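Local coordinates for uncharacterized protein (Magnetospirillum magneticum, PDB 3BHW) that probably takes part in antiviral defence as the BrxA component of a type 1 BREX system, which blocks replication of double-stranded DNA phage without degrading the phage DNA, at residues 15-20 with 155-160; 180-185 with 192-197; 118-123 with 170-175; 67-72 with 91-96; 20-25 with 61-66. All coordinates share one frame; numbering follows the deposited sequence. Where two conformers were deposited one is given.

Overall arrangement
The chain is all-helical; contacts 1 and 4 lie nearest its middle, and contact 5 adjoins both, centred about 10 Å from contact 4 and sharing P20 and helix 19-31 with contact 1. Contact 2 closes the late hairpin of helices 179-187 and 191-197, which touches contact 4, about 10 Å away between centres, through V193 on K96 and L185 on M70. Contact 3, centred about 27 Å from contact 5 on the other side of the chain's centre, reaches contact 1 through Y155 and L120. Contact 5, from the shared P20, then contact 4 precede the second segment of contact 1; contacts 1 and 3 interleave; contact 2 closes last. Early and late parts of BrxA are thereby tied together.

Contact 1: residues 15-20 with 155-160; sequences GSLKLP and YRILVE
The carboxylate of E160 grips two successive backbone N-H groups of the loop 15-20. OE1 takes L17 N at 2.8 Å and OE2 takes K18 N at 3.3 Å, each through its syn lone pair and with nearly straight hydrogen bonds (161° and 159°). The tight part is apolar: I157 CG1 comes to 3.8 Å from S16 CA, and L17 crosses I157 at about a right angle, L17 CD2 standing 4.0 Å from I157 CG1. L17 presses onward against I87 and A94 of helix 83-97. The other flank is looser and more polar. There R156, exposed and bent at chi3 (69°), brings NE to 3.0 Å from S16 OG. Water 1 accepts from both S16 N and R156 NH1, bridging the loop to the arginine. K18 is the N-cap residue of helix 19-31; E160 of helix 145-161 thus binds the amides of the N-cap and the residue before it, a bidentate carboxylate grip on consecutive main-chain N-H groups.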
# COMPACT_ATOMS: atom_id res chain seq x y z
N GLY A 15 7.20 -4.78 -3.31
CA GLY A 15 6.03 -5.45 -3.87
C GLY A 15 4.74 -4.66 -3.77
O GLY A 15 4.60 -3.75 -2.92
N SER A 16 3.81 -5.00 -4.67
CA SER A 16 2.53 -4.31 -4.73
C SER A 16 1.61 -4.93 -3.69
O SER A 16 2.12 -5.60 -2.78
CB SER A 16 1.92 -4.36 -6.14
OG SER A 16 1.80 -5.70 -6.56
N LEU A 17 0.28 -4.75 -3.82
CA LEU A 17 -0.56 -5.12 -2.68
C LEU A 17 -0.64 -6.65 -2.46
O LEU A 17 -0.60 -7.11 -1.33
CB LEU A 17 -1.94 -4.51 -2.82
CG LEU A 17 -1.87 -2.98 -2.93
CD1 LEU A 17 -3.30 -2.45 -3.05
CD2 LEU A 17 -1.17 -2.31 -1.77
N LYS A 18 -0.74 -7.39 -3.55
CA LYS A 18 -0.75 -8.84 -3.53
C LYS A 18 -1.73 -9.39 -2.53
O LYS A 18 -1.37 -9.95 -1.50
CB LYS A 18 0.65 -9.34 -3.24
CG LYS A 18 1.63 -9.10 -4.38
CD LYS A 18 2.88 -9.87 -4.15
CE LYS A 18 3.78 -9.76 -5.34
NZ LYS A 18 3.38 -10.71 -6.38
N LEU A 19 -3.01 -9.25 -2.85
CA LEU A 19 -4.07 -9.63 -1.91
C LEU A 19 -4.03 -11.10 -1.46
O LEU A 19 -4.11 -11.36 -0.23
CB LEU A 19 -5.44 -9.29 -2.45
CG LEU A 19 -6.53 -9.70 -1.48
CD1 LEU A 19 -6.41 -9.00 -0.14
CD2 LEU A 19 -7.88 -9.44 -2.11
N PRO A 20 -3.92 -12.05 -2.42
CA PRO A 20 -3.96 -13.42 -1.95
C PRO A 20 -2.90 -13.72 -0.87
O PRO A 20 -3.19 -14.35 0.18
CB PRO A 20 -3.70 -14.23 -3.24
CG PRO A 20 -4.25 -13.33 -4.34
CD PRO A 20 -3.82 -11.96 -3.90
N TYR A 155 2.75 2.22 -9.60
CA TYR A 155 1.65 2.24 -10.56
C TYR A 155 0.83 0.96 -10.53
O TYR A 155 -0.40 0.99 -10.76
CB TYR A 155 2.17 2.51 -11.96
CG TYR A 155 2.41 4.00 -12.22
CD1 TYR A 155 3.59 4.66 -11.81
CD2 TYR A 155 1.44 4.75 -12.88
CE1 TYR A 155 3.77 6.05 -12.08
CE2 TYR A 155 1.60 6.11 -13.13
CZ TYR A 155 2.76 6.75 -12.73
OH TYR A 155 2.84 8.10 -13.02
N ARG A 156 1.47 -0.18 -10.24
CA ARG A 156 0.74 -1.44 -10.11
C ARG A 156 -0.27 -1.36 -8.93
O ARG A 156 -1.45 -1.78 -9.04
CB ARG A 156 1.71 -2.61 -9.88
CG ARG A 156 1.12 -3.95 -9.97
CD ARG A 156 2.17 -5.02 -10.32
NE ARG A 156 3.12 -5.24 -9.24
CZ ARG A 156 4.38 -4.80 -9.22
NH1 ARG A 156 5.12 -5.06 -8.17
NH2 ARG A 156 4.89 -4.09 -10.22
N ILE A 157 0.16 -0.79 -7.80
CA ILE A 157 -0.72 -0.57 -6.66
C ILE A 157 -1.94 0.23 -7.07
O ILE A 157 -3.06 -0.08 -6.70
CB ILE A 157 0.03 0.17 -5.52
CG1 ILE A 157 0.91 -0.82 -4.79
CG2 ILE A 157 -0.95 0.63 -4.48
CD1 ILE A 157 1.92 -0.18 -3.89
N LEU A 158 -1.70 1.27 -7.86
CA LEU A 158 -2.77 2.15 -8.28
C LEU A 158 -3.70 1.45 -9.25
O LEU A 158 -4.90 1.71 -9.24
CB LEU A 158 -2.19 3.43 -8.85
CG LEU A 158 -1.43 4.33 -7.86
CD1 LEU A 158 -1.05 5.57 -8.60
CD2 LEU A 158 -2.21 4.71 -6.57
N VAL A 159 -3.16 0.56 -10.08
CA VAL A 159 -3.99 -0.27 -10.96
C VAL A 159 -4.83 -1.24 -10.09
O VAL A 159 -6.05 -1.40 -10.30
CB VAL A 159 -3.13 -1.04 -11.98
CG1 VAL A 159 -3.89 -2.25 -12.55
CG2 VAL A 159 -2.64 -0.12 -13.13
N GLU A 160 -4.21 -1.87 -9.10
CA GLU A 160 -4.92 -2.84 -8.25
C GLU A 160 -6.11 -2.22 -7.52
O GLU A 160 -7.21 -2.83 -7.45
CB GLU A 160 -3.99 -3.47 -7.20
CG GLU A 160 -2.96 -4.45 -7.73
CD GLU A 160 -1.96 -4.89 -6.64
OE1 GLU A 160 -1.31 -4.01 -6.02
OE2 GLU A 160 -1.81 -6.11 -6.39
O HOH W 1 4.60 -6.91 -6.65

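Contact 2: residues 180-185 with 192-197; sequences EVMSYL and YVIRCI
Helices 179-187 and 191-197 run back against each other, their segments 147° apart in direction and with axes 10.3 Å apart at closest approach; no hydrogen bond crosses between them. V181 opens the interface only lightly, its CG1 lying 4.5 Å from I197 CD1. One residue on, M182 starts off along the side of its helix, but bends at chi2 and chi3 (-56° and -50°) swing its end inward. Its SD meets I197 CG2 tip to tip at 3.9 Å, while its CE lies 4.3 Å from I194 CG2. L185 fills the part nearest the connecting turn. Its CB sits 3.7 Å from I194 CG1, and beyond it I194 CD1 rests 3.6 Å from the carbonyl L185 O. With CG beside its own backbone N, L185 sends its two methyls across V193 at about a right angle, CD2 standing 3.8 Å from V193 CG1. L185 CD1 also faces I197 CG2, so this one leucine touches V193, I194 and I197. The two helices form an antiparallel helical hairpin sealed by aliphatic and thioether groups. V193 and I197 lean on helix 83-97 at A92, K96 and F91, V181 touches M77 of helix 72-80, and Y184 OH hydrogen-bonds G71 N at the start of that helix.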
# COMPACT_ATOMS: atom_id res chain seq x y z
N GLU A 180 -16.66 0.19 5.30
CA GLU A 180 -16.05 -0.66 6.33
C GLU A 180 -14.59 -0.26 6.56
O GLU A 180 -14.12 -0.18 7.67
CB GLU A 180 -16.07 -2.09 5.85
CG GLU A 180 -16.16 -3.12 6.93
CD GLU A 180 -16.58 -4.44 6.33
OE1 GLU A 180 -17.54 -4.43 5.53
OE2 GLU A 180 -15.93 -5.46 6.64
N VAL A 181 -13.88 0.02 5.49
CA VAL A 181 -12.49 0.41 5.66
C VAL A 181 -12.41 1.79 6.29
O VAL A 181 -11.63 2.02 7.24
CB VAL A 181 -11.80 0.36 4.31
CG1 VAL A 181 -10.47 1.17 4.37
CG2 VAL A 181 -11.61 -1.14 3.92
N MET A 182 -13.22 2.71 5.77
CA MET A 182 -13.21 4.09 6.28
C MET A 182 -13.58 4.17 7.78
O MET A 182 -13.03 5.01 8.50
CB MET A 182 -14.07 5.05 5.44
CG MET A 182 -13.64 5.26 3.99
SD MET A 182 -11.89 5.85 3.74
CE MET A 182 -11.92 7.21 4.92
N SER A 183 -14.54 3.33 8.21
CA SER A 183 -14.97 3.31 9.60
C SER A 183 -13.80 2.86 10.48
O SER A 183 -13.53 3.46 11.53
CB SER A 183 -16.25 2.44 9.77
OG SER A 183 -16.71 2.34 11.12
N TYR A 184 -13.08 1.82 10.03
CA TYR A 184 -11.91 1.37 10.77
C TYR A 184 -10.87 2.49 10.93
O TYR A 184 -10.40 2.74 12.03
CB TYR A 184 -11.26 0.11 10.13
CG TYR A 184 -9.94 -0.25 10.78
CD1 TYR A 184 -9.87 -1.10 11.89
CD2 TYR A 184 -8.75 0.38 10.37
CE1 TYR A 184 -8.66 -1.37 12.54
CE2 TYR A 184 -7.52 0.10 11.00
CZ TYR A 184 -7.50 -0.78 12.10
OH TYR A 184 -6.32 -1.04 12.73
N LEU A 185 -10.60 3.19 9.83
CA LEU A 185 -9.62 4.28 9.81
C LEU A 185 -9.97 5.45 10.72
O LEU A 185 -9.10 5.96 11.41
CB LEU A 185 -9.35 4.76 8.39
CG LEU A 185 -8.60 3.82 7.43
CD1 LEU A 185 -8.62 4.47 6.05
CD2 LEU A 185 -7.13 3.41 7.89
N TYR A 192 -3.63 10.42 8.75
CA TYR A 192 -2.78 10.51 7.57
C TYR A 192 -3.29 9.59 6.51
O TYR A 192 -3.40 10.01 5.35
CB TYR A 192 -1.32 10.20 7.91
CG TYR A 192 -0.36 10.20 6.72
CD1 TYR A 192 0.11 11.41 6.22
CD2 TYR A 192 0.11 8.99 6.14
CE1 TYR A 192 1.03 11.44 5.13
CE2 TYR A 192 0.98 9.01 5.04
CZ TYR A 192 1.44 10.24 4.55
OH TYR A 192 2.33 10.24 3.47
N VAL A 193 -3.58 8.33 6.87
CA VAL A 193 -4.15 7.40 5.85
C VAL A 193 -5.47 7.94 5.25
O VAL A 193 -5.66 7.95 4.03
CB VAL A 193 -4.25 6.01 6.41
CG1 VAL A 193 -4.86 5.08 5.39
CG2 VAL A 193 -2.85 5.56 6.93
N ILE A 194 -6.30 8.49 6.12
CA ILE A 194 -7.57 9.05 5.69
C ILE A 194 -7.39 10.07 4.59
O ILE A 194 -8.08 10.02 3.57
CB ILE A 194 -8.39 9.58 6.85
CG1 ILE A 194 -8.85 8.39 7.74
CG2 ILE A 194 -9.58 10.46 6.36
CD1 ILE A 194 -9.46 8.74 9.11
N ARG A 195 -6.49 11.02 4.83
CA ARG A 195 -6.21 12.11 3.89
C ARG A 195 -5.70 11.61 2.54
O ARG A 195 -6.01 12.20 1.49
CB ARG A 195 -5.17 13.05 4.52
CG ARG A 195 -5.08 14.38 3.90
CD ARG A 195 -3.66 15.00 4.20
NE ARG A 195 -3.53 16.33 3.62
CZ ARG A 195 -4.19 17.38 4.08
NH1 ARG A 195 -5.01 17.23 5.12
NH2 ARG A 195 -4.02 18.59 3.52
N CYS A 196 -4.89 10.55 2.57
CA CYS A 196 -4.22 10.03 1.36
C CYS A 196 -5.03 9.02 0.58
O CYS A 196 -4.90 8.92 -0.63
CB CYS A 196 -2.89 9.35 1.75
SG CYS A 196 -1.65 10.46 2.53
N ILE A 197 -5.89 8.26 1.28
CA ILE A 197 -6.54 7.09 0.67
C ILE A 197 -7.68 7.48 -0.26
O ILE A 197 -8.01 6.74 -1.21
CB ILE A 197 -7.08 6.09 1.74
CG1 ILE A 197 -7.40 4.76 1.10
CG2 ILE A 197 -8.32 6.64 2.45
CD1 ILE A 197 -7.54 3.65 2.04

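Contact 3: residues 118-123 with 170-175; sequences PDLPRK and YRLKSV
P118 O is gripped by two donors. L172 N reaches it in a straight bond of 2.9 Å (179°), and R171 NE adds a second at 3.1 Å; the two stand off the carbonyl plane on opposite faces, and R171 NH1, brought round by bends at chi2 and chi3, makes a further, weak bond. Next along, L120 N donates to Y170 O at 2.8 Å, in the plane of that carbonyl. These bonds flank a single beta bridge, D119 with R171, their CA atoms 4.2 Å apart. Among the side chains, L120 CB meets L172 CG at 4.1 Å. At the far end R122, bent at chi2, gives its NE to Y170 OH at 3.1 Å, with guanidinium and ring 61° apart. Water 2 joins R122 NH2 to the same hydroxyl. What positions R122 is helix 145-161: D152 forms a salt bridge with NH1, and Y155 makes a cation-pi contact while its OH bonds L120 O. L120 also packs on F104 and V109 of helix 99-112.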
# COMPACT_ATOMS: atom_id res chain seq x y z
N PRO A 118 -8.61 13.49 -15.76
CA PRO A 118 -7.36 13.41 -15.03
C PRO A 118 -6.51 12.24 -15.55
O PRO A 118 -7.04 11.17 -15.91
CB PRO A 118 -7.80 13.16 -13.59
CG PRO A 118 -9.21 13.60 -13.51
CD PRO A 118 -9.79 13.42 -14.87
N ASP A 119 -5.20 12.48 -15.61
CA ASP A 119 -4.24 11.42 -15.87
C ASP A 119 -3.06 11.48 -14.91
O ASP A 119 -2.90 12.45 -14.12
CB ASP A 119 -3.80 11.45 -17.34
CG ASP A 119 -3.13 12.75 -17.75
OD1 ASP A 119 -2.60 13.49 -16.91
OD2 ASP A 119 -3.09 13.01 -18.97
N LEU A 120 -2.23 10.44 -14.98
CA LEU A 120 -1.05 10.38 -14.13
C LEU A 120 0.11 9.80 -14.92
O LEU A 120 0.55 8.70 -14.66
CB LEU A 120 -1.37 9.54 -12.88
CG LEU A 120 -0.41 9.65 -11.69
CD1 LEU A 120 -0.52 11.04 -11.06
CD2 LEU A 120 -0.67 8.57 -10.64
N PRO A 121 0.60 10.53 -15.93
CA PRO A 121 1.70 9.98 -16.70
C PRO A 121 2.97 9.85 -15.86
O PRO A 121 3.10 10.57 -14.86
CB PRO A 121 1.86 11.00 -17.84
CG PRO A 121 1.33 12.22 -17.32
CD PRO A 121 0.18 11.83 -16.46
N ARG A 122 3.86 8.94 -16.27
CA ARG A 122 5.10 8.66 -15.53
C ARG A 122 6.00 9.86 -15.23
O ARG A 122 6.63 9.89 -14.18
CB ARG A 122 5.88 7.52 -16.18
CG ARG A 122 5.11 6.22 -16.16
CD ARG A 122 5.54 5.29 -15.02
NE ARG A 122 4.95 3.95 -15.18
CZ ARG A 122 5.53 2.83 -14.76
NH1 ARG A 122 6.71 2.87 -14.16
NH2 ARG A 122 4.93 1.65 -14.95
N LYS A 123 6.06 10.86 -16.11
CA LYS A 123 6.84 12.08 -15.81
C LYS A 123 6.43 12.70 -14.45
O LYS A 123 7.25 13.36 -13.81
CB LYS A 123 6.71 13.15 -16.89
CG LYS A 123 5.26 13.47 -17.29
CD LYS A 123 4.94 14.95 -17.33
CE LYS A 123 5.00 15.50 -18.76
NZ LYS A 123 6.32 16.09 -19.09
N TYR A 170 -2.75 6.08 -18.80
CA TYR A 170 -2.62 6.48 -17.37
C TYR A 170 -3.76 7.37 -16.89
O TYR A 170 -3.57 8.22 -16.01
CB TYR A 170 -1.27 7.09 -17.04
CG TYR A 170 -0.12 6.13 -17.19
CD1 TYR A 170 -0.09 4.93 -16.49
CD2 TYR A 170 0.94 6.41 -18.05
CE1 TYR A 170 0.95 4.05 -16.62
CE2 TYR A 170 1.98 5.52 -18.19
CZ TYR A 170 1.98 4.34 -17.47
OH TYR A 170 3.02 3.46 -17.61
N ARG A 171 -4.95 7.17 -17.47
CA ARG A 171 -6.14 7.88 -17.03
C ARG A 171 -6.53 7.49 -15.62
O ARG A 171 -6.52 6.33 -15.23
CB ARG A 171 -7.31 7.74 -18.02
CG ARG A 171 -7.26 8.79 -19.13
CD ARG A 171 -8.57 9.52 -19.33
NE ARG A 171 -8.98 10.18 -18.09
CZ ARG A 171 -10.11 9.94 -17.43
NH1 ARG A 171 -10.34 10.58 -16.30
NH2 ARG A 171 -11.03 9.09 -17.91
N LEU A 172 -6.92 8.49 -14.85
CA LEU A 172 -7.30 8.25 -13.47
C LEU A 172 -8.80 8.16 -13.39
O LEU A 172 -9.50 8.83 -14.15
CB LEU A 172 -6.80 9.41 -12.61
CG LEU A 172 -5.35 9.43 -12.13
CD1 LEU A 172 -5.09 10.80 -11.55
CD2 LEU A 172 -5.09 8.34 -11.08
N LYS A 173 -9.30 7.33 -12.47
CA LYS A 173 -10.72 7.24 -12.18
C LYS A 173 -10.92 7.33 -10.69
O LYS A 173 -10.06 6.92 -9.91
CB LYS A 173 -11.34 5.92 -12.68
CG LYS A 173 -12.89 5.86 -12.58
CD LYS A 173 -13.45 4.40 -12.61
CE LYS A 173 -14.97 4.29 -12.97
NZ LYS A 173 -15.99 4.30 -11.82
N SER A 174 -12.06 7.87 -10.30
CA SER A 174 -12.37 7.96 -8.89
C SER A 174 -12.70 6.56 -8.41
O SER A 174 -13.22 5.73 -9.18
CB SER A 174 -13.52 8.93 -8.64
OG SER A 174 -14.70 8.50 -9.29
N VAL A 175 -12.39 6.31 -7.14
CA VAL A 175 -12.66 5.03 -6.50
C VAL A 175 -13.23 5.33 -5.12
O VAL A 175 -12.66 6.11 -4.36
CB VAL A 175 -11.39 4.16 -6.39
CG1 VAL A 175 -10.94 3.68 -7.78
CG2 VAL A 175 -10.27 4.90 -5.68
O HOH W 2 3.40 1.08 -16.99

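Contact 4: residues 67-72 with 91-96; sequences LETMGP and FAAAIK
K96 leaves helix 83-97 with CG anti to its backbone N (chi1 -166°) and stays extended to its end, running antiparallel to the T69 side chain. Its CB lies 3.6 Å from T69 OG1. CG passes T69 CB at 3.8 Å, and CD stands at the same distance, 3.8 Å, from M70 SD, so threonine and thioether both line the aliphatic chain. CE comes within 3.3 Å of T69 O, and NZ then donates to T69 O at 2.7 Å, in the plane of that carbonyl. The stronger partner of the ammonium is E190, with which it forms a salt bridge. T69 OG1 bonds back to R66 O, and a type I turn from L67 to M70 sets the loop's shape. M70, bent at chi2 (-55°), lies aslant K96 and lays CE 4.0 Å from A92 CB; its CG touches A93 CB. The turn thus links helices 57-67 and 72-80 while resting on helix 83-97, and M70 continues onto Y184 and L185 of helix 179-187.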
# COMPACT_ATOMS: atom_id res chain seq x y z
N LEU A 67 0.81 -4.81 7.16
CA LEU A 67 -0.38 -5.12 7.98
C LEU A 67 -0.17 -4.81 9.46
O LEU A 67 -1.13 -4.42 10.13
CB LEU A 67 -0.86 -6.56 7.80
CG LEU A 67 -1.36 -6.93 6.41
CD1 LEU A 67 -1.41 -8.45 6.35
CD2 LEU A 67 -2.76 -6.38 6.14
N GLU A 68 1.07 -4.90 9.94
CA GLU A 68 1.30 -4.68 11.38
C GLU A 68 1.31 -3.20 11.78
O GLU A 68 1.42 -2.88 12.96
CB GLU A 68 2.56 -5.39 11.86
CG GLU A 68 3.83 -4.77 11.42
CD GLU A 68 4.99 -5.20 12.30
OE1 GLU A 68 4.85 -6.25 12.98
OE2 GLU A 68 6.02 -4.49 12.31
N THR A 69 1.17 -2.31 10.80
CA THR A 69 0.87 -0.91 11.14
C THR A 69 -0.60 -0.76 11.60
O THR A 69 -0.94 0.29 12.16
CB THR A 69 1.13 0.10 9.96
OG1 THR A 69 0.26 -0.15 8.87
CG2 THR A 69 2.56 0.08 9.43
N MET A 70 -1.42 -1.80 11.40
CA MET A 70 -2.88 -1.77 11.65
C MET A 70 -3.19 -2.88 12.65
O MET A 70 -2.29 -3.61 13.07
CB MET A 70 -3.69 -2.01 10.38
CG MET A 70 -3.57 -0.93 9.34
SD MET A 70 -3.97 0.77 9.88
CE MET A 70 -4.09 1.50 8.25
N GLY A 71 -4.45 -3.01 13.02
CA GLY A 71 -4.83 -3.85 14.13
C GLY A 71 -5.66 -5.03 13.70
O GLY A 71 -5.95 -5.18 12.50
N PRO A 72 -6.05 -5.87 14.66
CA PRO A 72 -6.79 -7.11 14.34
C PRO A 72 -8.07 -6.91 13.53
O PRO A 72 -8.43 -7.79 12.76
CB PRO A 72 -7.13 -7.66 15.73
CG PRO A 72 -6.02 -7.19 16.58
CD PRO A 72 -5.76 -5.77 16.10
N PHE A 91 -4.48 -1.62 0.93
CA PHE A 91 -4.07 -0.29 0.43
C PHE A 91 -3.83 0.69 1.57
O PHE A 91 -2.80 1.40 1.59
CB PHE A 91 -5.12 0.21 -0.57
CG PHE A 91 -4.79 1.52 -1.27
CD1 PHE A 91 -3.53 1.82 -1.84
CD2 PHE A 91 -5.81 2.47 -1.42
CE1 PHE A 91 -3.37 3.05 -2.52
CE2 PHE A 91 -5.62 3.65 -2.08
CZ PHE A 91 -4.42 3.95 -2.65
N ALA A 92 -4.66 0.66 2.59
CA ALA A 92 -4.56 1.62 3.68
C ALA A 92 -3.30 1.28 4.45
O ALA A 92 -2.61 2.19 4.89
CB ALA A 92 -5.77 1.45 4.60
N ALA A 93 -3.08 -0.03 4.67
CA ALA A 93 -1.89 -0.48 5.35
C ALA A 93 -0.66 -0.07 4.56
O ALA A 93 0.36 0.35 5.15
CB ALA A 93 -1.95 -1.99 5.58
N ALA A 94 -0.74 -0.13 3.23
CA ALA A 94 0.45 0.24 2.41
C ALA A 94 0.72 1.73 2.54
O ALA A 94 1.89 2.16 2.64
CB ALA A 94 0.28 -0.16 1.01
N ILE A 95 -0.32 2.51 2.57
CA ILE A 95 -0.17 3.96 2.81
C ILE A 95 0.43 4.28 4.17
O ILE A 95 1.44 5.03 4.28
CB ILE A 95 -1.48 4.70 2.60
CG1 ILE A 95 -1.85 4.60 1.12
CG2 ILE A 95 -1.35 6.19 3.04
CD1 ILE A 95 -3.32 4.87 0.84
N LYS A 96 -0.15 3.72 5.23
CA LYS A 96 0.41 3.92 6.56
C LYS A 96 1.92 3.58 6.67
O LYS A 96 2.66 4.28 7.34
CB LYS A 96 -0.39 3.14 7.61
CG LYS A 96 -0.03 3.62 9.01
CD LYS A 96 -1.07 3.23 10.00
CE LYS A 96 -0.56 3.51 11.42
NZ LYS A 96 -1.42 2.89 12.49

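Contact 5: residues 20-25 with 61-66; sequences PESRII and SLMRNR
Apolar contacts dominate where helices 19-31 and 57-67 cross at 63°, their axes 9.7 Å apart. I25 carries most of the first helix's share: CD1 reaches 3.6 Å from M63 CB, while its other branch, CG2, rests 3.8 Å from R64 CA on the neighbouring backbone. The isoleucine lies at about a right angle to both side chains. Sulfur contacts come next. M63, extended beyond CG, sends SD along the first helix to 3.7 Å from E21 CB and a looser 4.2 Å from S22 OG. This is an oblique helix-helix crossing in the all-helical BrxA fold; helix 83-97 touches both partners, V90 meeting S22 and A94 meeting R66. Polar links are indirect. Water 3 bridges the helices, donating to M63 O at 2.8 Å and sitting 2.8 Å from S22 OG, a hydroxyl also hydrogen-bonded to L17 O. Of the R64 side chain it is CB that meets I25; its extended chain carries the guanidinium away to a cation-pi contact with W38.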
# COMPACT_ATOMS: atom_id res chain seq x y z
N PRO A 20 -3.92 -12.05 -2.42
CA PRO A 20 -3.96 -13.42 -1.95
C PRO A 20 -2.90 -13.72 -0.87
O PRO A 20 -3.19 -14.35 0.18
CB PRO A 20 -3.70 -14.23 -3.24
CG PRO A 20 -4.25 -13.33 -4.34
CD PRO A 20 -3.82 -11.96 -3.90
N GLU A 21 -1.67 -13.31 -1.12
CA GLU A 21 -0.62 -13.52 -0.14
C GLU A 21 -0.92 -12.76 1.14
O GLU A 21 -0.65 -13.23 2.24
CB GLU A 21 0.71 -13.03 -0.66
CG GLU A 21 1.34 -13.95 -1.69
CD GLU A 21 0.95 -13.61 -3.10
OE1 GLU A 21 -0.11 -12.92 -3.31
OE2 GLU A 21 1.70 -14.04 -4.01
N SER A 22 -1.48 -11.57 1.01
CA SER A 22 -1.72 -10.73 2.16
C SER A 22 -2.79 -11.38 3.05
O SER A 22 -2.76 -11.23 4.27
CB SER A 22 -2.16 -9.31 1.75
OG SER A 22 -1.03 -8.52 1.38
N ARG A 23 -3.75 -12.08 2.44
CA ARG A 23 -4.81 -12.76 3.20
C ARG A 23 -4.22 -13.86 4.07
O ARG A 23 -4.69 -14.11 5.17
CB ARG A 23 -5.79 -13.42 2.27
CG ARG A 23 -6.65 -12.45 1.40
CD ARG A 23 -7.94 -13.15 1.07
NE ARG A 23 -8.83 -12.49 0.12
CZ ARG A 23 -9.93 -11.81 0.48
NH1 ARG A 23 -10.21 -11.62 1.76
NH2 ARG A 23 -10.76 -11.30 -0.44
N ILE A 24 -3.17 -14.50 3.57
CA ILE A 24 -2.58 -15.62 4.28
C ILE A 24 -1.82 -15.05 5.46
O ILE A 24 -1.89 -15.58 6.57
CB ILE A 24 -1.66 -16.51 3.39
CG1 ILE A 24 -2.51 -17.31 2.39
CG2 ILE A 24 -0.87 -17.48 4.27
CD1 ILE A 24 -1.77 -17.77 1.17
N ILE A 25 -1.16 -13.92 5.24
CA ILE A 25 -0.35 -13.28 6.28
C ILE A 25 -1.26 -12.73 7.36
O ILE A 25 -0.99 -12.89 8.56
CB ILE A 25 0.63 -12.22 5.67
CG1 ILE A 25 1.77 -12.91 4.89
CG2 ILE A 25 1.25 -11.32 6.77
CD1 ILE A 25 2.36 -12.09 3.74
N SER A 61 8.12 -10.12 4.39
CA SER A 61 8.37 -9.21 5.51
C SER A 61 7.64 -7.91 5.24
O SER A 61 6.95 -7.39 6.11
CB SER A 61 9.86 -8.97 5.66
OG SER A 61 10.49 -10.22 5.73
N LEU A 62 7.77 -7.40 4.02
CA LEU A 62 7.05 -6.18 3.62
C LEU A 62 5.51 -6.27 3.82
O LEU A 62 4.94 -5.47 4.52
CB LEU A 62 7.41 -5.85 2.16
CG LEU A 62 6.66 -4.67 1.57
CD1 LEU A 62 7.05 -3.36 2.25
CD2 LEU A 62 6.76 -4.60 0.04
N MET A 63 4.92 -7.32 3.27
CA MET A 63 3.45 -7.48 3.36
C MET A 63 3.03 -7.57 4.84
O MET A 63 2.01 -7.01 5.25
CB MET A 63 3.06 -8.74 2.57
CG MET A 63 3.54 -8.72 1.13
SD MET A 63 2.67 -9.94 0.04
CE MET A 63 3.70 -10.01 -1.37
N ARG A 64 3.84 -8.24 5.67
CA ARG A 64 3.56 -8.32 7.10
C ARG A 64 3.79 -6.97 7.80
O ARG A 64 2.96 -6.53 8.60
CB ARG A 64 4.44 -9.37 7.78
CG ARG A 64 4.10 -9.52 9.29
CD ARG A 64 5.24 -10.23 10.06
NE ARG A 64 4.94 -10.26 11.50
CZ ARG A 64 5.67 -10.91 12.40
NH1 ARG A 64 6.76 -11.57 12.03
NH2 ARG A 64 5.32 -10.88 13.69
N ASN A 65 4.92 -6.34 7.52
CA ASN A 65 5.22 -5.03 8.09
C ASN A 65 4.10 -4.06 7.75
O ASN A 65 3.65 -3.26 8.61
CB ASN A 65 6.57 -4.49 7.62
CG ASN A 65 7.72 -5.21 8.26
OD1 ASN A 65 8.84 -5.20 7.73
ND2 ASN A 65 7.46 -5.86 9.37
N ARG A 66 3.69 -4.06 6.48
CA ARG A 66 2.46 -3.29 6.13
C ARG A 66 1.23 -3.54 7.05
O ARG A 66 0.72 -2.60 7.68
CB ARG A 66 2.07 -3.53 4.70
CG ARG A 66 2.93 -2.79 3.69
CD ARG A 66 2.47 -3.10 2.28
NE ARG A 66 3.19 -2.35 1.25
CZ ARG A 66 3.43 -2.77 0.01
NH1 ARG A 66 3.02 -3.96 -0.42
NH2 ARG A 66 4.09 -1.97 -0.82
O HOH W 3 0.14 -6.73 3.17